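Local coordinates for UPF0130 protein PH1069 (Pyrococcus horikoshii, PDB 2IT2) that probably methylates N-4 of a wyosine precursor at position 37 of tRNA(Phe), with S-adenosyl-L-methionine as methyl donor, in wyosine-derivative biosynthesis, at the interface of chains A and B. Sequence-based numbering; all coordinates share one arbitrary frame. Chains: chain A/B, UPF0130 protein PH1069.

Contact 1: the interface of chains A and B. Residues chain A 155-156, 164-165, 169, 173; chain B 154-156, 164, 169.
A:Tyr169 and B:Tyr169 each carry CG anti to the backbone N (chi1 -177° in both), which sends the phenol away from helix 167-194 to the backbone carbonyl of Leu156 in the other chain, B:Leu156 and A:Leu156 respectively, in the middle of strand 153-159. In this TYW3-family protein the two tyrosines thus make a reciprocal pair of hydrogen bonds, each carbonyl oxygen lying at the ring edge, in its plane. The hydroxyl OH of B:Tyr169 donates to A:Leu156 O at 2.7 Å, almost in line with the C=O bond (178°). The reciprocal bond, A:Tyr169 OH to B:Leu156 O, is also 2.7 Å long but meets a lone pair in the carbonyl plane at 122°. The latter hydroxyl also lies 3.1 Å from B:Leu156 N, whose N-H points well aside, a weak bond at most. Around B:Tyr169 the packing is fuller: A:Phe164 crosses it obliquely, CB lying 3.5 Å from CD1, and A:Val165 CG1 approaches CZ at 3.8 Å. A phenylalanine in place of B:Tyr169 would probably keep much of this ring contact but leave A:Leu156 O without its cross-chain donor. On the other side, A:Tyr169 runs antiparallel to B:Leu156, its CZ 4.0 Å from CB, while A:Ile173 CD1 approaches the same CB at 4.1 Å. B:Val155 CG1 touches the A:Tyr169 hydroxyl at 3.4 Å.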
# COMPACT_ATOMS: atom_id res chain seq x y z
N VAL A 155 -1.34 7.63 11.85
CA VAL A 155 -2.05 8.64 12.63
C VAL A 155 -1.20 9.81 13.13
O VAL A 155 -0.23 9.62 13.86
CB VAL A 155 -2.73 7.99 13.85
CG1 VAL A 155 -3.67 8.96 14.51
CG2 VAL A 155 -3.46 6.74 13.41
N LEU A 156 -1.58 11.04 12.78
CA LEU A 156 -0.80 12.18 13.22
C LEU A 156 -1.16 12.50 14.66
O LEU A 156 -2.32 12.74 14.95
CB LEU A 156 -1.09 13.38 12.32
CG LEU A 156 -0.36 14.66 12.70
CD1 LEU A 156 1.11 14.56 12.33
CD2 LEU A 156 -1.01 15.82 11.99
N PHE A 164 -1.06 16.59 20.22
CA PHE A 164 -2.41 17.11 20.00
C PHE A 164 -3.54 16.29 20.63
O PHE A 164 -4.66 16.80 20.81
CB PHE A 164 -2.70 17.23 18.50
CG PHE A 164 -1.67 18.01 17.73
CD1 PHE A 164 -1.09 19.15 18.27
CD2 PHE A 164 -1.31 17.63 16.44
CE1 PHE A 164 -0.16 19.90 17.54
CE2 PHE A 164 -0.38 18.37 15.70
CZ PHE A 164 0.19 19.51 16.26
N VAL A 165 -3.26 15.04 20.95
CA VAL A 165 -4.26 14.13 21.50
C VAL A 165 -4.10 13.81 22.99
O VAL A 165 -3.02 14.00 23.57
CB VAL A 165 -4.29 12.79 20.69
CG1 VAL A 165 -4.43 13.08 19.19
CG2 VAL A 165 -3.02 11.99 20.94
N TYR A 169 -8.08 9.33 23.83
CA TYR A 169 -7.98 9.21 22.38
C TYR A 169 -6.95 8.14 22.04
O TYR A 169 -7.22 7.28 21.21
CB TYR A 169 -7.55 10.53 21.75
CG TYR A 169 -7.50 10.49 20.23
CD1 TYR A 169 -8.64 10.79 19.49
CD2 TYR A 169 -6.32 10.19 19.55
CE1 TYR A 169 -8.61 10.81 18.10
CE2 TYR A 169 -6.28 10.20 18.14
CZ TYR A 169 -7.43 10.52 17.43
OH TYR A 169 -7.44 10.63 16.07
N ILE A 173 -7.06 4.53 19.76
CA ILE A 173 -6.15 4.24 18.66
C ILE A 173 -5.43 2.92 18.90
O ILE A 173 -5.29 2.11 17.99
CB ILE A 173 -5.10 5.34 18.50
CG1 ILE A 173 -5.78 6.63 18.04
CG2 ILE A 173 -4.03 4.90 17.50
CD1 ILE A 173 -6.48 6.51 16.69
N ASP B 154 -4.63 8.69 8.40
CA ASP B 154 -5.81 8.05 8.96
C ASP B 154 -5.96 8.63 10.35
O ASP B 154 -5.24 8.22 11.27
CB ASP B 154 -5.58 6.54 9.10
CG ASP B 154 -5.09 5.90 7.82
OD1 ASP B 154 -5.91 5.71 6.90
OD2 ASP B 154 -3.89 5.57 7.73
N VAL B 155 -6.87 9.58 10.51
CA VAL B 155 -7.12 10.20 11.81
C VAL B 155 -8.57 10.00 12.25
O VAL B 155 -9.52 10.30 11.52
CB VAL B 155 -6.83 11.71 11.78
CG1 VAL B 155 -7.22 12.34 13.10
CG2 VAL B 155 -5.35 11.95 11.49
N LEU B 156 -8.73 9.47 13.46
CA LEU B 156 -10.05 9.23 14.03
C LEU B 156 -10.62 10.57 14.50
O LEU B 156 -9.99 11.27 15.29
CB LEU B 156 -9.92 8.28 15.21
CG LEU B 156 -11.20 7.88 15.95
CD1 LEU B 156 -12.13 7.06 15.06
CD2 LEU B 156 -10.79 7.08 17.17
N PHE B 164 -14.39 13.84 18.71
CA PHE B 164 -13.26 13.85 19.65
C PHE B 164 -12.30 15.02 19.49
O PHE B 164 -11.52 15.31 20.41
CB PHE B 164 -12.43 12.56 19.53
CG PHE B 164 -13.21 11.29 19.70
CD1 PHE B 164 -14.25 11.20 20.62
CD2 PHE B 164 -12.90 10.17 18.94
CE1 PHE B 164 -14.96 10.01 20.79
CE2 PHE B 164 -13.60 8.98 19.10
CZ PHE B 164 -14.63 8.90 20.03
N TYR B 169 -6.73 21.11 16.45
CA TYR B 169 -6.25 19.83 15.93
C TYR B 169 -6.77 19.66 14.52
O TYR B 169 -6.01 19.26 13.64
CB TYR B 169 -6.70 18.68 16.85
CG TYR B 169 -6.20 17.27 16.47
CD1 TYR B 169 -4.96 17.06 15.87
CD2 TYR B 169 -6.98 16.15 16.75
CE1 TYR B 169 -4.50 15.75 15.57
CE2 TYR B 169 -6.54 14.85 16.45
CZ TYR B 169 -5.30 14.66 15.86
OH TYR B 169 -4.90 13.36 15.55

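Contact 2: the interface of chains A and B. Residues chain A 100, 152-154; chain B 132, 150, 152-154.
A:Arg152 and B:Arg152, which lose most surface to the partner chain here, slide past each other in opposite directions, guanidinium planes 53° apart. The A:Arg152 chain is extended from CG to NE, and its flat head takes the methylene CD of B:Arg152 on one face, 3.2 Å above the plane, over its centre. B:Arg152 reaches that place with CG between the backbone N and the carbonyl carbon (chi1 66°) and a bend at chi3. The like charges come close, A:Arg152 NE to B:Arg152 NE 4.2 Å, and would probably repel. A:Asp154 probably offsets part of this: its carboxylate is gripped side-on by A:Arg152, NE to OD1 at 2.9 Å and NH2 to OD2 at 3.1 Å, and OD1 also forms a longer salt bridge with B:Arg152 NE. That carboxylate lies nearly parallel to the B:Arg152 guanidinium, 5° apart. B:Arg152 NH2 has its own salt bridge to B:Asp154 OD1 at 3.3 Å, a weak hydrogen bond. A:Arg152 NH2 also crosses to B:Thr150 O, 2.9 Å away, while NH1 points tip to tip at the B:Tyr132 rim. Two more bonds cross: A:Asp154 N to the anti lone pair of the B:Asp154 carboxylate OD2 at 3.0 Å and, backbone to backbone, B:Asp154 N to A:Asp154 O, also 3.0 Å. A:Trp100 CH2 (strand 98-104) lies near the selenium of selenomethionine B:Met153. In each chain Arg152 ends the loop after residue 148, and Met153 and Asp154 open strand 153-159.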
# COMPACT_ATOMS: atom_id res chain seq x y z
N TRP A 100 4.05 10.66 14.53
CA TRP A 100 3.13 9.67 13.97
C TRP A 100 3.04 8.36 14.76
O TRP A 100 4.02 7.91 15.36
CB TRP A 100 3.55 9.28 12.54
CG TRP A 100 3.51 10.39 11.54
CD1 TRP A 100 4.50 11.31 11.30
CD2 TRP A 100 2.44 10.72 10.65
NE1 TRP A 100 4.11 12.18 10.31
CE2 TRP A 100 2.84 11.84 9.90
CE3 TRP A 100 1.16 10.17 10.42
CZ2 TRP A 100 2.02 12.43 8.92
CZ3 TRP A 100 0.35 10.76 9.45
CH2 TRP A 100 0.78 11.88 8.72
N ARG A 152 -2.99 -1.04 6.97
CA ARG A 152 -1.98 -0.08 7.40
C ARG A 152 -2.62 1.15 8.08
O ARG A 152 -3.76 1.50 7.77
CB ARG A 152 -1.15 0.37 6.18
CG ARG A 152 -0.16 1.48 6.44
CD ARG A 152 0.49 1.95 5.14
NE ARG A 152 1.25 3.18 5.32
CZ ARG A 152 1.80 3.88 4.34
NH1 ARG A 152 1.68 3.47 3.08
NH2 ARG A 152 2.48 4.99 4.60
N MSE A 153 -1.91 1.78 9.00
CA MSE A 153 -2.43 2.97 9.69
C MSE A 153 -1.33 4.01 9.91
O MSE A 153 -0.22 3.67 10.31
CB MSE A 153 -3.06 2.60 11.04
CG MSE A 153 -3.84 3.77 11.69
SE MSE A 153 -4.64 3.52 13.45
CE MSE A 153 -4.66 1.62 13.32
N ASP A 154 -1.65 5.28 9.64
CA ASP A 154 -0.72 6.40 9.81
C ASP A 154 -1.46 7.56 10.53
O ASP A 154 -2.11 8.40 9.89
CB ASP A 154 -0.18 6.88 8.45
CG ASP A 154 0.68 5.83 7.74
OD1 ASP A 154 0.20 4.71 7.50
OD2 ASP A 154 1.85 6.14 7.42
N TYR B 132 5.42 2.92 -4.28
CA TYR B 132 4.60 1.71 -4.24
C TYR B 132 4.14 1.24 -5.61
O TYR B 132 3.02 0.74 -5.76
CB TYR B 132 3.40 1.90 -3.30
CG TYR B 132 3.75 1.95 -1.83
CD1 TYR B 132 4.80 1.19 -1.31
CD2 TYR B 132 3.00 2.72 -0.94
CE1 TYR B 132 5.09 1.19 0.06
CE2 TYR B 132 3.28 2.73 0.43
CZ TYR B 132 4.32 1.96 0.92
OH TYR B 132 4.59 1.95 2.27
N THR B 150 3.47 6.54 -1.31
CA THR B 150 3.44 6.09 0.08
C THR B 150 2.69 6.99 1.07
O THR B 150 2.29 6.52 2.14
CB THR B 150 4.86 5.92 0.63
OG1 THR B 150 5.49 7.21 0.71
CG2 THR B 150 5.66 5.00 -0.27
N ARG B 152 0.01 9.03 3.17
CA ARG B 152 -1.37 8.78 3.57
C ARG B 152 -1.57 9.22 5.01
O ARG B 152 -0.61 9.49 5.73
CB ARG B 152 -1.70 7.29 3.45
CG ARG B 152 -0.93 6.41 4.40
CD ARG B 152 -1.31 4.94 4.24
NE ARG B 152 -2.67 4.67 4.71
CZ ARG B 152 -3.33 3.53 4.49
NH1 ARG B 152 -2.76 2.56 3.80
NH2 ARG B 152 -4.55 3.37 4.97
N MSE B 153 -2.84 9.30 5.40
CA MSE B 153 -3.19 9.69 6.76
C MSE B 153 -4.52 9.03 7.12
O MSE B 153 -5.39 8.83 6.26
CB MSE B 153 -3.30 11.21 6.90
CG MSE B 153 -3.61 11.68 8.34
SE MSE B 153 -3.04 13.51 8.72
CE MSE B 153 -3.34 14.22 6.98
N ASP B 154 -4.63 8.69 8.40
CA ASP B 154 -5.81 8.05 8.96
C ASP B 154 -5.96 8.63 10.35
O ASP B 154 -5.24 8.22 11.27
CB ASP B 154 -5.58 6.54 9.10
CG ASP B 154 -5.09 5.90 7.82
OD1 ASP B 154 -5.91 5.71 6.90
OD2 ASP B 154 -3.89 5.57 7.73

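Contact 3: the interface of chains A and B. Residues chain A 132, 148, 152; chain B 132, 146, 148.
The ring of A:Tyr132 carries the guanidinium of B:Arg148 on one face, NH2 lying 3.9 Å from the ring centroid toward the rim, and has B:Glu146 OE1 in plane at its edge, 3.8 Å from CE1. Ring and guanidinium planes are 33° apart, so this cation-pi contact of the TYW3-family protein is a tilted stack. B:Arg148 is itself sandwiched: A:Tyr132 CZ lies over one face, and CB of its own neighbour B:Tyr132 over the other, 3.5 Å above the plane, which should restrict its rotation. The bend at chi3 (67°) and the turn at chi4 together bring the head into this slot. The reciprocal contact differs. A:Arg148 puts NH1 over the face of B:Tyr132, 3.8 Å from the centroid, but with its plane 76° from the ring, so it points an N-bearing edge down at the pi system. The two arginines meet tip to tip, A:Arg148 NH2 to B:Arg148 NH2 at 3.1 Å; both atoms are donors, so this is no hydrogen bond, and the two charges would probably repel. The tyrosine faces may offset part of that cost, and B:Glu146 OE1, 5.7 Å from A:Arg148 NH2, may add some distant compensation. More positive charge gathers nearby, since A:Arg152 NH1 sits 4.8 Å from B:Arg148 NH1. Both tyrosines stand in the loop between helix 115-127 and strand 134-136, and each Arg148 ends a strand of its own chain, 144-148 in A and 143-148 in B, the latter holding B:Glu146.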
# COMPACT_ATOMS: atom_id res chain seq x y z
N TYR A 132 -2.37 -6.59 -1.40
CA TYR A 132 -1.32 -5.81 -2.03
C TYR A 132 -0.12 -6.63 -2.46
O TYR A 132 0.96 -6.07 -2.67
CB TYR A 132 -0.85 -4.69 -1.11
CG TYR A 132 -1.62 -3.41 -1.31
CD1 TYR A 132 -1.68 -2.81 -2.57
CD2 TYR A 132 -2.28 -2.80 -0.25
CE1 TYR A 132 -2.39 -1.63 -2.77
CE2 TYR A 132 -2.99 -1.61 -0.44
CZ TYR A 132 -3.04 -1.04 -1.70
OH TYR A 132 -3.74 0.13 -1.91
N ARG A 148 1.87 -8.66 0.94
CA ARG A 148 1.52 -7.60 1.88
C ARG A 148 0.01 -7.42 1.97
O ARG A 148 -0.70 -7.57 0.97
CB ARG A 148 2.18 -6.29 1.45
CG ARG A 148 1.86 -5.10 2.33
CD ARG A 148 2.39 -3.83 1.72
NE ARG A 148 1.89 -3.65 0.35
CZ ARG A 148 2.13 -2.58 -0.39
NH1 ARG A 148 2.86 -1.58 0.08
NH2 ARG A 148 1.64 -2.51 -1.63
N ARG A 152 -2.99 -1.04 6.97
CA ARG A 152 -1.98 -0.08 7.40
C ARG A 152 -2.62 1.15 8.08
O ARG A 152 -3.76 1.50 7.77
CB ARG A 152 -1.15 0.37 6.18
CG ARG A 152 -0.16 1.48 6.44
CD ARG A 152 0.49 1.95 5.14
NE ARG A 152 1.25 3.18 5.32
CZ ARG A 152 1.80 3.88 4.34
NH1 ARG A 152 1.68 3.47 3.08
NH2 ARG A 152 2.48 4.99 4.60
N TYR B 132 5.42 2.92 -4.28
CA TYR B 132 4.60 1.71 -4.24
C TYR B 132 4.14 1.24 -5.61
O TYR B 132 3.02 0.74 -5.76
CB TYR B 132 3.40 1.90 -3.30
CG TYR B 132 3.75 1.95 -1.83
CD1 TYR B 132 4.80 1.19 -1.31
CD2 TYR B 132 3.00 2.72 -0.94
CE1 TYR B 132 5.09 1.19 0.06
CE2 TYR B 132 3.28 2.73 0.43
CZ TYR B 132 4.32 1.96 0.92
OH TYR B 132 4.59 1.95 2.27
N GLU B 146 0.66 -1.14 -11.40
CA GLU B 146 -0.04 -0.21 -10.50
C GLU B 146 0.99 0.81 -10.05
O GLU B 146 2.10 0.46 -9.67
CB GLU B 146 -0.59 -0.94 -9.27
CG GLU B 146 -1.34 -0.05 -8.29
CD GLU B 146 -2.02 -0.86 -7.21
OE1 GLU B 146 -1.32 -1.44 -6.36
OE2 GLU B 146 -3.27 -0.94 -7.23
N ARG B 148 1.54 3.97 -7.42
CA ARG B 148 0.98 4.51 -6.18
C ARG B 148 2.09 5.08 -5.32
O ARG B 148 3.23 4.62 -5.38
CB ARG B 148 0.26 3.37 -5.45
CG ARG B 148 -0.56 3.78 -4.25
CD ARG B 148 -1.43 2.61 -3.79
NE ARG B 148 -0.64 1.50 -3.27
CZ ARG B 148 -0.11 1.45 -2.05
NH1 ARG B 148 -0.27 2.45 -1.19
NH2 ARG B 148 0.60 0.38 -1.69

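The contacts form a line along the face between the two chains. The C-alpha centres of contact 1 and contact 2 lie about 13 Å apart and those of contact 2 and contact 3 about 11 Å, with contact 2 in the middle of a span of about 23 Å. Strand 153-159 ties the first two together through B:Asp154, and A:Arg152 and B:Tyr132 belong to both contacts 2 and 3. The character shifts from aromatic and backbone bonding to ion pairs and then to arginine on tyrosine. The halves are not exactly symmetric, and this dimer may or may not be the biological one.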